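PDB 3WX5: cellulase from Uncultured bacterium, which probably hydrolyses internal beta-1,4-glucosidic bonds of cellulose, as expected of a glycoside hydrolase family 12 endoglucanase. Local coordinates for residues N134-G139 with Y215-E220; M143-W148 with V152-N157; V171-A174 with W178-I181; I181-T186 with I201-A206. All blocks are in the same frame, centred on the assembly; numbering follows the deposited sequence.

All four contacts reach the large mixed sheet of the beta-sandwich. Interaction 1 brackets the others along the chain: its segments, 134-139 and 215-220, enclose interactions 2, 3 and 4, which follow one another in that order. Interactions 3 and 4 share I181 on strand 179-185, and their centres are about 9 Å apart. That strand pairs in parallel with strand 140-149 of interaction 2, through backbone bonds such as M143 N to I181 O, and antiparallel with strand 167-175. Interaction 1 lies about 14 Å, centre to centre, from interaction 3 and joins it where G139 O meets N179 N. Interaction 3 thus pairs strands within the sheet; the others set two loops and a helix against it.

Interaction 1 (N134-G139 with Y215-E220); sequences NGYSGG and YLHAVE
Y136 and H217 meet with their rings inclined, the planes 55° apart and the centroids 5.6 Å from each other. The side chains run past one another in opposite directions, and one corner of the phenol does most of the touching. Y136 CE2 lies 3.7 Å from H217 CB, and also approaches CG of the imidazole, which sits at the rim of the phenol in its plane. Further along the same edge, Y136 CD2 comes to 4.0 Å from H217 CD2. Both side chains hold CG anti to the carbonyl carbon (chi1 -46° in Y136, -72° in H217), which turns each ring toward the other segment. The loop between strands 117-127 and 140-149 packs here on strand 215-225 of the large sheet of the family 12 beta-sandwich. Y136 begins a type II beta turn closed by G139 N to Y136 O at 2.9 Å. W125 stacks on the phenol and W85 meets it edge-to-face, while its hydroxyl bonds to C83 O and W85 N. H217 NE2 has weak hydrogen bonds to S129 O and S127 OG. This buried contact rests on van der Waals contact between carbon atoms, while Y136 OH and, weakly, H217 NE2 bond elsewhere.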
loop_
_atom_site.group_PDB
_atom_site.type_symbol
_atom_site.label_atom_id
_atom_site.label_comp_id
_atom_site.label_asym_id
_atom_site.label_seq_id
_atom_site.Cartn_x
_atom_site.Cartn_y
_atom_site.Cartn_z
ATOM N N ASN A 134 9.914 13.766 -6.117
ATOM C CA ASN A 134 9.068 14.781 -5.522
ATOM C C ASN A 134 7.599 14.424 -5.353
ATOM O O ASN A 134 6.761 15.286 -5.117
ATOM C CB ASN A 134 9.250 16.122 -6.219
ATOM C CG ASN A 134 10.374 16.917 -5.613
ATOM O OD1 ASN A 134 10.160 18.030 -5.141
ATOM N ND2 ASN A 134 11.526 16.276 -5.443
ATOM N N GLY A 135 7.309 13.133 -5.361
ATOM C CA GLY A 135 5.942 12.673 -5.100
ATOM C C GLY A 135 5.118 12.555 -6.373
ATOM O O GLY A 135 5.670 12.335 -7.471
ATOM N N TYR A 136 3.796 12.550 -6.207
ATOM C CA TYR A 136 2.892 12.099 -7.280
ATOM C C TYR A 136 1.759 13.079 -7.583
ATOM O O TYR A 136 0.696 12.667 -8.068
ATOM C CB TYR A 136 2.328 10.687 -6.982
ATOM C CG TYR A 136 3.391 9.709 -6.530
ATOM C CD1 TYR A 136 3.709 9.575 -5.181
ATOM C CD2 TYR A 136 4.108 8.954 -7.450
ATOM C CE1 TYR A 136 4.698 8.688 -4.761
ATOM C CE2 TYR A 136 5.150 8.120 -7.051
ATOM C CZ TYR A 136 5.440 7.988 -5.711
ATOM O OH TYR A 136 6.434 7.115 -5.304
ATOM N N SER A 137 1.996 14.373 -7.348
ATOM C CA SER A 137 0.996 15.390 -7.668
ATOM C C SER A 137 0.700 15.324 -9.154
ATOM O O SER A 137 1.594 15.171 -9.959
ATOM C CB SER A 137 1.502 16.797 -7.313
ATOM O OG SER A 137 1.773 16.892 -5.932
ATOM N N GLY A 138 -0.571 15.419 -9.512
ATOM C CA GLY A 138 -0.983 15.315 -10.925
ATOM C C GLY A 138 -1.117 13.880 -11.395
ATOM O O GLY A 138 -1.482 13.615 -12.558
ATOM N N GLY A 139 -0.922 12.954 -10.462
ATOM C CA GLY A 139 -1.157 11.527 -10.718
ATOM C C GLY A 139 -2.256 10.947 -9.853
ATOM O O GLY A 139 -3.346 11.491 -9.821
ATOM N N TYR A 215 2.473 6.590 -15.410
ATOM C CA TYR A 215 3.295 5.472 -14.961
ATOM C C TYR A 215 2.833 4.973 -13.602
ATOM O O TYR A 215 2.626 5.774 -12.711
ATOM C CB TYR A 215 4.722 5.951 -14.796
ATOM C CG TYR A 215 5.310 6.308 -16.124
ATOM C CD1 TYR A 215 5.829 5.310 -16.962
ATOM C CD2 TYR A 215 5.232 7.602 -16.606
ATOM C CE1 TYR A 215 6.333 5.623 -18.221
ATOM C CE2 TYR A 215 5.718 7.924 -17.871
ATOM C CZ TYR A 215 6.259 6.926 -18.669
ATOM O OH TYR A 215 6.733 7.236 -19.914
ATOM N N LEU A 216 2.802 3.650 -13.444
ATOM C CA LEU A 216 2.836 2.999 -12.137
ATOM C C LEU A 216 4.245 3.059 -11.579
ATOM O O LEU A 216 5.188 2.597 -12.233
ATOM C CB LEU A 216 2.387 1.544 -12.274
ATOM C CG LEU A 216 2.516 0.672 -11.016
ATOM C CD1 LEU A 216 1.682 1.259 -9.846
ATOM C CD2 LEU A 216 2.093 -0.785 -11.347
ATOM N N HIS A 217 4.406 3.678 -10.404
ATOM C CA HIS A 217 5.741 3.793 -9.789
ATOM C C HIS A 217 6.028 2.760 -8.724
ATOM O O HIS A 217 7.173 2.331 -8.561
ATOM C CB HIS A 217 5.898 5.186 -9.168
ATOM C CG HIS A 217 6.052 6.261 -10.190
ATOM N ND1 HIS A 217 7.261 6.512 -10.812
ATOM C CD2 HIS A 217 5.136 7.043 -10.809
ATOM C CE1 HIS A 217 7.104 7.507 -11.665
ATOM N NE2 HIS A 217 5.821 7.835 -11.697
ATOM N N ALA A 218 5.000 2.393 -7.955
ATOM C CA ALA A 218 5.232 1.590 -6.759
ATOM C C ALA A 218 4.014 0.777 -6.433
ATOM O O ALA A 218 2.909 1.290 -6.506
ATOM C CB ALA A 218 5.551 2.515 -5.560
ATOM N N VAL A 219 4.233 -0.462 -5.995
ATOM C CA VAL A 219 3.160 -1.297 -5.480
ATOM C C VAL A 219 3.537 -1.599 -4.028
ATOM O O VAL A 219 4.548 -2.301 -3.777
ATOM C CB VAL A 219 3.082 -2.637 -6.268
ATOM C CG1 VAL A 219 1.967 -3.547 -5.692
ATOM C CG2 VAL A 219 2.811 -2.345 -7.750
ATOM N N GLU A 220 2.700 -1.136 -3.093
ATOM C CA GLU A 220 3.013 -1.242 -1.667
ATOM C C GLU A 220 1.861 -1.923 -0.967
ATOM O O GLU A 220 0.722 -1.856 -1.425
ATOM C CB GLU A 220 3.234 0.152 -1.047
ATOM C CG GLU A 220 3.765 1.200 -2.022
ATOM C CD GLU A 220 4.296 2.480 -1.344
ATOM O OE1 GLU A 220 4.012 2.724 -0.148
ATOM O OE2 GLU A 220 5.084 3.205 -1.997
#

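Interaction 2 (M143-W148 with V152-N157); sequences MIWLNW and VMPGGN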
loop_
_atom_site.group_PDB
_atom_site.type_symbol
_atom_site.label_atom_id
_atom_site.label_comp_id
_atom_site.label_asym_id
_atom_site.label_seq_id
_atom_site.Cartn_x
_atom_site.Cartn_y
_atom_site.Cartn_z
ATOM N N MET A 143 -5.749 2.587 -3.638
ATOM C CA MET A 143 -5.688 1.749 -2.451
ATOM C C MET A 143 -6.633 0.549 -2.589
ATOM O O MET A 143 -7.709 0.657 -3.181
ATOM C CB MET A 143 -6.089 2.539 -1.196
ATOM C CG MET A 143 -5.309 3.828 -0.948
ATOM S SD MET A 143 -5.292 4.239 0.839
ATOM C CE MET A 143 -4.068 3.076 1.513
ATOM N N ILE A 144 -6.296 -0.524 -1.880
ATOM C CA ILE A 144 -7.157 -1.705 -1.826
ATOM C C ILE A 144 -7.205 -2.137 -0.383
ATOM O O ILE A 144 -6.199 -2.616 0.145
ATOM C CB ILE A 144 -6.605 -2.857 -2.659
ATOM C CG1 ILE A 144 -6.477 -2.416 -4.125
ATOM C CG2 ILE A 144 -7.572 -4.059 -2.570
ATOM C CD1 ILE A 144 -5.703 -3.389 -5.023
ATOM N N TRP A 145 -8.342 -1.881 0.269
ATOM C CA TRP A 145 -8.470 -2.098 1.711
ATOM C C TRP A 145 -9.020 -3.510 1.934
ATOM O O TRP A 145 -10.097 -3.842 1.446
ATOM C CB TRP A 145 -9.461 -1.096 2.329
ATOM C CG TRP A 145 -9.003 0.367 2.390
ATOM C CD1 TRP A 145 -8.147 1.017 1.526
ATOM C CD2 TRP A 145 -9.405 1.340 3.367
ATOM N NE1 TRP A 145 -7.970 2.331 1.942
ATOM C CE2 TRP A 145 -8.769 2.562 3.037
ATOM C CE3 TRP A 145 -10.287 1.308 4.465
ATOM C CZ2 TRP A 145 -8.912 3.716 3.818
ATOM C CZ3 TRP A 145 -10.475 2.481 5.223
ATOM C CH2 TRP A 145 -9.803 3.670 4.880
ATOM N N LEU A 146 -8.283 -4.321 2.688
ATOM C CA LEU A 146 -8.629 -5.729 2.899
ATOM C C LEU A 146 -9.216 -5.991 4.280
ATOM O O LEU A 146 -9.993 -6.936 4.470
ATOM C CB LEU A 146 -7.388 -6.613 2.713
ATOM C CG LEU A 146 -6.745 -6.475 1.328
ATOM C CD1 LEU A 146 -5.444 -7.244 1.308
ATOM C CD2 LEU A 146 -7.710 -6.972 0.211
ATOM N N ASN A 147 -8.854 -5.147 5.242
ATOM C CA ASN A 147 -9.247 -5.366 6.638
ATOM C C ASN A 147 -9.008 -4.046 7.408
ATOM O O ASN A 147 -8.389 -3.120 6.890
ATOM C CB ASN A 147 -8.417 -6.532 7.241
ATOM C CG ASN A 147 -9.184 -7.336 8.288
ATOM O OD1 ASN A 147 -9.090 -8.588 8.358
ATOM N ND2 ASN A 147 -9.927 -6.634 9.123
ATOM N N TRP A 148 -9.633 -3.900 8.564
ATOM C CA TRP A 148 -9.605 -2.615 9.286
ATOM C C TRP A 148 -10.297 -2.784 10.631
ATOM O O TRP A 148 -10.920 -3.811 10.888
ATOM C CB TRP A 148 -10.340 -1.524 8.484
ATOM C CG TRP A 148 -11.800 -1.847 8.281
ATOM C CD1 TRP A 148 -12.836 -1.606 9.160
ATOM C CD2 TRP A 148 -12.380 -2.481 7.141
ATOM N NE1 TRP A 148 -14.025 -2.049 8.624
ATOM C CE2 TRP A 148 -13.769 -2.618 7.398
ATOM C CE3 TRP A 148 -11.856 -2.991 5.945
ATOM C CZ2 TRP A 148 -14.631 -3.253 6.509
ATOM C CZ3 TRP A 148 -12.713 -3.642 5.065
ATOM C CH2 TRP A 148 -14.091 -3.777 5.366
ATOM N N VAL A 152 -12.903 3.330 10.450
ATOM C CA VAL A 152 -12.103 4.230 9.635
ATOM C C VAL A 152 -12.667 4.240 8.209
ATOM O O VAL A 152 -13.266 3.254 7.796
ATOM C CB VAL A 152 -10.613 3.794 9.653
ATOM C CG1 VAL A 152 -10.018 4.011 11.050
ATOM C CG2 VAL A 152 -10.470 2.322 9.224
ATOM N N MET A 153 -12.560 5.368 7.499
ATOM C CA MET A 153 -13.240 5.553 6.197
ATOM C C MET A 153 -12.163 5.954 5.177
ATOM O O MET A 153 -11.239 6.669 5.522
ATOM C CB MET A 153 -14.263 6.701 6.279
ATOM C CG MET A 153 -15.589 6.326 6.948
ATOM S SD MET A 153 -16.397 4.928 6.120
ATOM C CE MET A 153 -17.157 4.074 7.515
ATOM N N PRO A 154 -12.306 5.516 3.914
ATOM C CA PRO A 154 -11.509 6.073 2.817
ATOM C C PRO A 154 -11.755 7.570 2.650
ATOM O O PRO A 154 -12.810 8.092 3.078
ATOM C CB PRO A 154 -12.057 5.321 1.600
ATOM C CG PRO A 154 -12.454 4.001 2.156
ATOM C CD PRO A 154 -13.134 4.395 3.445
ATOM N N GLY A 155 -10.780 8.255 2.065
ATOM C CA GLY A 155 -10.969 9.641 1.603
ATOM C C GLY A 155 -12.083 9.769 0.586
ATOM O O GLY A 155 -12.458 8.797 -0.073
ATOM N N GLY A 156 -12.615 10.976 0.446
ATOM C CA GLY A 156 -13.510 11.269 -0.681
ATOM C C GLY A 156 -14.923 10.763 -0.460
ATOM O O GLY A 156 -15.419 10.756 0.667
ATOM N N ASN A 157 -15.553 10.306 -1.541
ATOM C CA ASN A 157 -16.951 9.908 -1.526
ATOM C C ASN A 157 -17.071 8.516 -2.125
ATOM O O ASN A 157 -16.346 8.166 -3.068
ATOM C CB ASN A 157 -17.791 10.842 -2.398
ATOM C CG ASN A 157 -17.727 12.270 -1.944
ATOM O OD1 ASN A 157 -17.266 13.145 -2.684
ATOM N ND2 ASN A 157 -18.263 12.533 -0.761
#
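W145 and P154 form the main apolar contact, a CH-pi packing of the proline ring on one face of the indole. P154 CG stands 3.8 Å from the centroid of the six-membered ring and only 8° off its normal, while P154 CD rests 3.7 Å from W145 CH2. The backbone joins in: P154 N is 3.3 Å from W145 CH2, and V152 O comes to the indole edge near the ring plane. Plain aliphatic contacts extend the patch through a single methyl, V152 CG2, which lies 4.0 Å from W145 CZ3 and 3.9 Å from W148 CB. With a serine in place of W145, CG and CD of P154 would probably lose the aromatic face they rest on, opening a gap between strand and loop. The polar contribution is slight: W145 NE1 makes a weak bond to M143 SD, 3.5 Å long, on its own strand. Outside the pair, R184 gives a hydrogen bond to V152 O and a cation-pi contact to W148, and Y180 OH receives the hydrogen bond of G155 N. Through this CH-pi contact the connection from strand 140-149 to strand 157-164 folds back on the large sheet of the family 12 beta-sandwich.

Interaction 3 (V171-A174 with W178-I181); sequences VWFA and WNYI
Strands 167-175 and 179-185 form a beta hairpin in the large sheet of the family 12 beta-sandwich, and this contact spans the part next to its turn. The short strand segments run antiparallel, at 164°. A174 and Y180 are the hydrogen-bonded pair: A174 N gives to Y180 O and Y180 N to A174 O, each 2.9 Å long, the second nearly straight at 171°. F173 and I181 form the adjoining non-hydrogen-bonded pair, where CA-H...O contacts add to the pairing, I181 CA lying 3.3 Å from W172 O. On the face carrying A174 and Y180, the two CB atoms meet at 4.0 Å; the Y180 hydroxyl bonds to G155 N. The opposite face is led by F173. Its chi1 of 175° swings the ring away from its own backbone N and toward strand 179-185, where N179 CB meets the ring edge at 3.9 Å from F173 CE1. Y209 stacks on the same phenyl ring. A serine in place of F173 would probably leave Y209 without its stacking partner and the side of N179 less covered. Farther from the turn, V171 and I181 lie side by side and point the same way, with V171 CG1 4.1 Å from I181 CG2.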
loop_
_atom_site.group_PDB
_atom_site.type_symbol
_atom_site.label_atom_id
_atom_site.label_comp_id
_atom_site.label_asym_id
_atom_site.label_seq_id
_atom_site.Cartn_x
_atom_site.Cartn_y
_atom_site.Cartn_z
ATOM N N VAL A 171 -16.191 1.446 -4.194
ATOM C CA VAL A 171 -15.246 2.337 -4.860
ATOM C C VAL A 171 -15.389 3.741 -4.274
ATOM O O VAL A 171 -16.511 4.263 -4.185
ATOM C CB VAL A 171 -15.484 2.377 -6.394
ATOM C CG1 VAL A 171 -14.388 3.141 -7.081
ATOM C CG2 VAL A 171 -15.559 0.937 -6.976
ATOM N N TRP A 172 -14.283 4.279 -3.755
ATOM C CA TRP A 172 -14.239 5.643 -3.173
ATOM C C TRP A 172 -13.314 6.505 -3.987
ATOM O O TRP A 172 -12.287 6.008 -4.466
ATOM C CB TRP A 172 -13.690 5.584 -1.748
ATOM C CG TRP A 172 -14.602 4.863 -0.808
ATOM C CD1 TRP A 172 -14.858 3.511 -0.757
ATOM C CD2 TRP A 172 -15.425 5.470 0.175
ATOM N NE1 TRP A 172 -15.807 3.245 0.222
ATOM C CE2 TRP A 172 -16.151 4.437 0.819
ATOM C CE3 TRP A 172 -15.555 6.793 0.643
ATOM C CZ2 TRP A 172 -17.029 4.695 1.882
ATOM C CZ3 TRP A 172 -16.451 7.052 1.664
ATOM C CH2 TRP A 172 -17.168 6.006 2.287
ATOM N N PHE A 173 -13.665 7.783 -4.164
ATOM C CA PHE A 173 -12.864 8.667 -5.013
ATOM C C PHE A 173 -12.692 10.023 -4.328
ATOM O O PHE A 173 -13.673 10.593 -3.850
ATOM C CB PHE A 173 -13.549 8.887 -6.378
ATOM C CG PHE A 173 -12.831 9.883 -7.260
ATOM C CD1 PHE A 173 -11.529 9.642 -7.664
ATOM C CD2 PHE A 173 -13.404 11.112 -7.553
ATOM C CE1 PHE A 173 -10.834 10.565 -8.428
ATOM C CE2 PHE A 173 -12.721 12.041 -8.319
ATOM C CZ PHE A 173 -11.420 11.771 -8.733
ATOM N N ALA A 174 -11.462 10.542 -4.278
ATOM C CA ALA A 174 -11.281 11.954 -3.944
ATOM C C ALA A 174 -10.455 12.644 -5.005
ATOM O O ALA A 174 -9.387 12.163 -5.378
ATOM C CB ALA A 174 -10.584 12.113 -2.573
ATOM N N TRP A 178 -3.531 14.742 -6.172
ATOM C CA TRP A 178 -3.560 13.540 -7.004
ATOM C C TRP A 178 -4.961 12.951 -6.927
ATOM O O TRP A 178 -5.743 13.346 -6.081
ATOM C CB TRP A 178 -2.523 12.527 -6.478
ATOM C CG TRP A 178 -2.794 12.030 -5.048
ATOM C CD1 TRP A 178 -3.285 10.814 -4.691
ATOM C CD2 TRP A 178 -2.499 12.717 -3.815
ATOM N NE1 TRP A 178 -3.368 10.708 -3.301
ATOM C CE2 TRP A 178 -2.919 11.880 -2.752
ATOM C CE3 TRP A 178 -1.916 13.962 -3.509
ATOM C CZ2 TRP A 178 -2.764 12.239 -1.410
ATOM C CZ3 TRP A 178 -1.814 14.342 -2.179
ATOM C CH2 TRP A 178 -2.214 13.475 -1.143
ATOM N N ASN A 179 -5.306 12.048 -7.844
ATOM C CA ASN A 179 -6.593 11.379 -7.746
ATOM C C ASN A 179 -6.438 10.217 -6.783
ATOM O O ASN A 179 -5.546 9.383 -6.941
ATOM C CB ASN A 179 -7.031 10.816 -9.111
ATOM C CG ASN A 179 -7.516 11.883 -10.091
ATOM O OD1 ASN A 179 -7.677 11.600 -11.296
ATOM N ND2 ASN A 179 -7.834 13.078 -9.585
ATOM N N TYR A 180 -7.349 10.128 -5.814
ATOM C CA TYR A 180 -7.319 9.058 -4.817
ATOM C C TYR A 180 -8.463 8.110 -5.104
ATOM O O TYR A 180 -9.622 8.535 -5.172
ATOM C CB TYR A 180 -7.513 9.659 -3.434
ATOM C CG TYR A 180 -7.783 8.673 -2.309
ATOM C CD1 TYR A 180 -6.746 8.212 -1.506
ATOM C CD2 TYR A 180 -9.091 8.379 -1.924
ATOM C CE1 TYR A 180 -6.980 7.356 -0.406
ATOM C CE2 TYR A 180 -9.357 7.512 -0.807
ATOM C CZ TYR A 180 -8.295 7.037 -0.048
ATOM O OH TYR A 180 -8.536 6.299 1.096
ATOM N N ILE A 181 -8.145 6.846 -5.343
ATOM C CA ILE A 181 -9.181 5.836 -5.543
ATOM C C ILE A 181 -8.984 4.719 -4.532
ATOM O O ILE A 181 -7.886 4.189 -4.398
ATOM C CB ILE A 181 -9.140 5.188 -6.959
ATOM C CG1 ILE A 181 -8.885 6.241 -8.061
ATOM C CG2 ILE A 181 -10.483 4.499 -7.221
ATOM C CD1 ILE A 181 -7.413 6.327 -8.515
#

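Interaction 4 (I181-T186 with I201-A206); sequences IAYRRT and IDDAVA
Y183 carries its CG anti to the carbonyl carbon, and the phenol thereby extends from the strand toward helix 197-206; D203 answers with CG anti to its own backbone N (chi1 176°), which swings the carboxylate to the phenol end. The two groups meet in a hydrogen bond from Y183 OH to D203 OD2, 2.7 Å long. The hydroxyl uses the anti lone pair of OD2, the one turned away from the other carboxylate oxygen. OD2 lies at the ring edge, in the plane of the phenol, and 3.3 Å from Y183 CE2. Ring and carboxylate are themselves turned 74° apart, and the side chains cross at a slant. The same OD2 forms a salt bridge with R207, a second partner that probably helps D203 keep its negative charge. This is a helix laid over a strand of the large sheet in the beta-sandwich: the short segments of strand 179-185 and helix 197-206 run at 129° with their axes 10.3 Å apart. A204 faces the strand, and its CB approaches Y183 OH at 3.6 Å. A204 N is also close to that hydroxyl, but the angle is poor for a bond. Two residues earlier on the strand, I181 CD1 makes a looser apolar contact with A204 CB at 4.3 Å. F200, one turn earlier on the helix, meets the Y183 ring edge-to-face, and L142 of the neighbouring strand touches both Y183 and A204.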
loop_
_atom_site.group_PDB
_atom_site.type_symbol
_atom_site.label_atom_id
_atom_site.label_comp_id
_atom_site.label_asym_id
_atom_site.label_seq_id
_atom_site.Cartn_x
_atom_site.Cartn_y
_atom_site.Cartn_z
ATOM N N ILE A 181 -8.145 6.846 -5.343
ATOM C CA ILE A 181 -9.181 5.836 -5.543
ATOM C C ILE A 181 -8.984 4.719 -4.532
ATOM O O ILE A 181 -7.886 4.189 -4.398
ATOM C CB ILE A 181 -9.140 5.188 -6.959
ATOM C CG1 ILE A 181 -8.885 6.241 -8.061
ATOM C CG2 ILE A 181 -10.483 4.499 -7.221
ATOM C CD1 ILE A 181 -7.413 6.327 -8.515
ATOM N N ALA A 182 -10.020 4.411 -3.755
ATOM C CA ALA A 182 -9.873 3.320 -2.780
ATOM C C ALA A 182 -10.912 2.242 -3.060
ATOM O O ALA A 182 -12.109 2.541 -3.227
ATOM C CB ALA A 182 -10.031 3.847 -1.376
ATOM N N TYR A 183 -10.471 0.990 -3.047
ATOM C CA TYR A 183 -11.404 -0.131 -3.165
ATOM C C TYR A 183 -11.461 -0.800 -1.813
ATOM O O TYR A 183 -10.481 -1.381 -1.383
ATOM C CB TYR A 183 -10.925 -1.141 -4.220
ATOM C CG TYR A 183 -10.908 -0.537 -5.617
ATOM C CD1 TYR A 183 -9.814 0.217 -6.054
ATOM C CD2 TYR A 183 -12.019 -0.650 -6.463
ATOM C CE1 TYR A 183 -9.812 0.823 -7.326
ATOM C CE2 TYR A 183 -12.019 -0.065 -7.749
ATOM C CZ TYR A 183 -10.910 0.663 -8.167
ATOM O OH TYR A 183 -10.928 1.348 -9.369
ATOM N N ARG A 184 -12.618 -0.748 -1.160
ATOM C CA ARG A 184 -12.740 -1.349 0.156
ATOM C C ARG A 184 -13.506 -2.655 0.000
ATOM O O ARG A 184 -14.679 -2.634 -0.383
ATOM C CB ARG A 184 -13.506 -0.405 1.102
ATOM C CG ARG A 184 -13.536 -0.909 2.545
ATOM C CD ARG A 184 -14.454 -0.058 3.452
ATOM N NE ARG A 184 -13.992 -0.199 4.826
ATOM C CZ ARG A 184 -14.065 0.760 5.749
ATOM N NH1 ARG A 184 -14.704 1.901 5.476
ATOM N NH2 ARG A 184 -13.495 0.574 6.940
ATOM N N ARG A 185 -12.921 -3.766 0.440
ATOM C CA ARG A 185 -13.576 -5.074 0.216
ATOM C C ARG A 185 -14.887 -5.072 1.005
ATOM O O ARG A 185 -14.942 -4.484 2.092
ATOM C CB ARG A 185 -12.686 -6.216 0.712
ATOM C CG ARG A 185 -12.937 -7.530 -0.031
ATOM C CD ARG A 185 -11.937 -8.586 0.447
ATOM N NE ARG A 185 -11.993 -9.822 -0.340
ATOM C CZ ARG A 185 -12.914 -10.766 -0.196
ATOM N NH1 ARG A 185 -13.876 -10.640 0.728
ATOM N NH2 ARG A 185 -12.808 -11.890 -0.910
ATOM N N THR A 186 -15.945 -5.650 0.442
ATOM C CA THR A 186 -17.271 -5.597 1.097
ATOM C C THR A 186 -17.290 -6.450 2.362
ATOM O O THR A 186 -18.116 -6.225 3.262
ATOM C CB THR A 186 -18.421 -6.037 0.153
ATOM O OG1 THR A 186 -18.147 -7.338 -0.347
ATOM C CG2 THR A 186 -18.543 -5.085 -1.051
ATOM N N ILE A 201 -6.579 -1.357 -11.401
ATOM C CA ILE A 201 -6.067 -0.362 -12.286
ATOM C C ILE A 201 -6.965 -0.097 -13.490
ATOM O O ILE A 201 -7.308 1.057 -13.768
ATOM C CB ILE A 201 -4.639 -0.720 -12.765
ATOM C CG1 ILE A 201 -3.717 -0.831 -11.543
ATOM C CG2 ILE A 201 -4.169 0.343 -13.730
ATOM C CD1 ILE A 201 -2.214 -1.205 -11.878
ATOM N N ASP A 202 -7.413 -1.160 -14.162
ATOM C CA ASP A 202 -8.226 -1.006 -15.369
ATOM C C ASP A 202 -9.599 -0.426 -15.025
ATOM O O ASP A 202 -10.165 0.315 -15.819
ATOM C CB ASP A 202 -8.397 -2.355 -16.103
ATOM C CG ASP A 202 -7.145 -2.772 -16.887
ATOM O OD1 ASP A 202 -6.158 -2.000 -16.910
ATOM O OD2 ASP A 202 -7.115 -3.917 -17.399
ATOM N N ASP A 203 -10.114 -0.731 -13.830
ATOM C CA ASP A 203 -11.407 -0.149 -13.419
ATOM C C ASP A 203 -11.238 1.353 -13.192
ATOM O O ASP A 203 -12.055 2.167 -13.638
ATOM C CB ASP A 203 -11.934 -0.841 -12.154
ATOM C CG ASP A 203 -13.214 -0.207 -11.634
ATOM O OD1 ASP A 203 -14.316 -0.537 -12.156
ATOM O OD2 ASP A 203 -13.117 0.686 -10.767
ATOM N N ALA A 204 -10.166 1.728 -12.487
ATOM C CA ALA A 204 -9.869 3.150 -12.283
ATOM C C ALA A 204 -9.667 3.901 -13.612
ATOM O O ALA A 204 -10.141 5.040 -13.768
ATOM C CB ALA A 204 -8.627 3.303 -11.394
ATOM N N VAL A 205 -8.981 3.265 -14.573
ATOM C CA VAL A 205 -8.836 3.853 -15.893
ATOM C C VAL A 205 -10.207 4.038 -16.546
ATOM O O VAL A 205 -10.492 5.087 -17.169
ATOM C CB VAL A 205 -7.941 2.984 -16.807
ATOM C CG1 VAL A 205 -8.102 3.410 -18.282
ATOM C CG2 VAL A 205 -6.450 3.094 -16.345
ATOM N N ALA A 206 -11.020 2.991 -16.496
ATOM C CA ALA A 206 -12.362 3.080 -17.112
ATOM C C ALA A 206 -13.183 4.204 -16.513
ATOM O O ALA A 206 -13.944 4.855 -17.237
ATOM C CB ALA A 206 -13.117 1.755 -17.016
#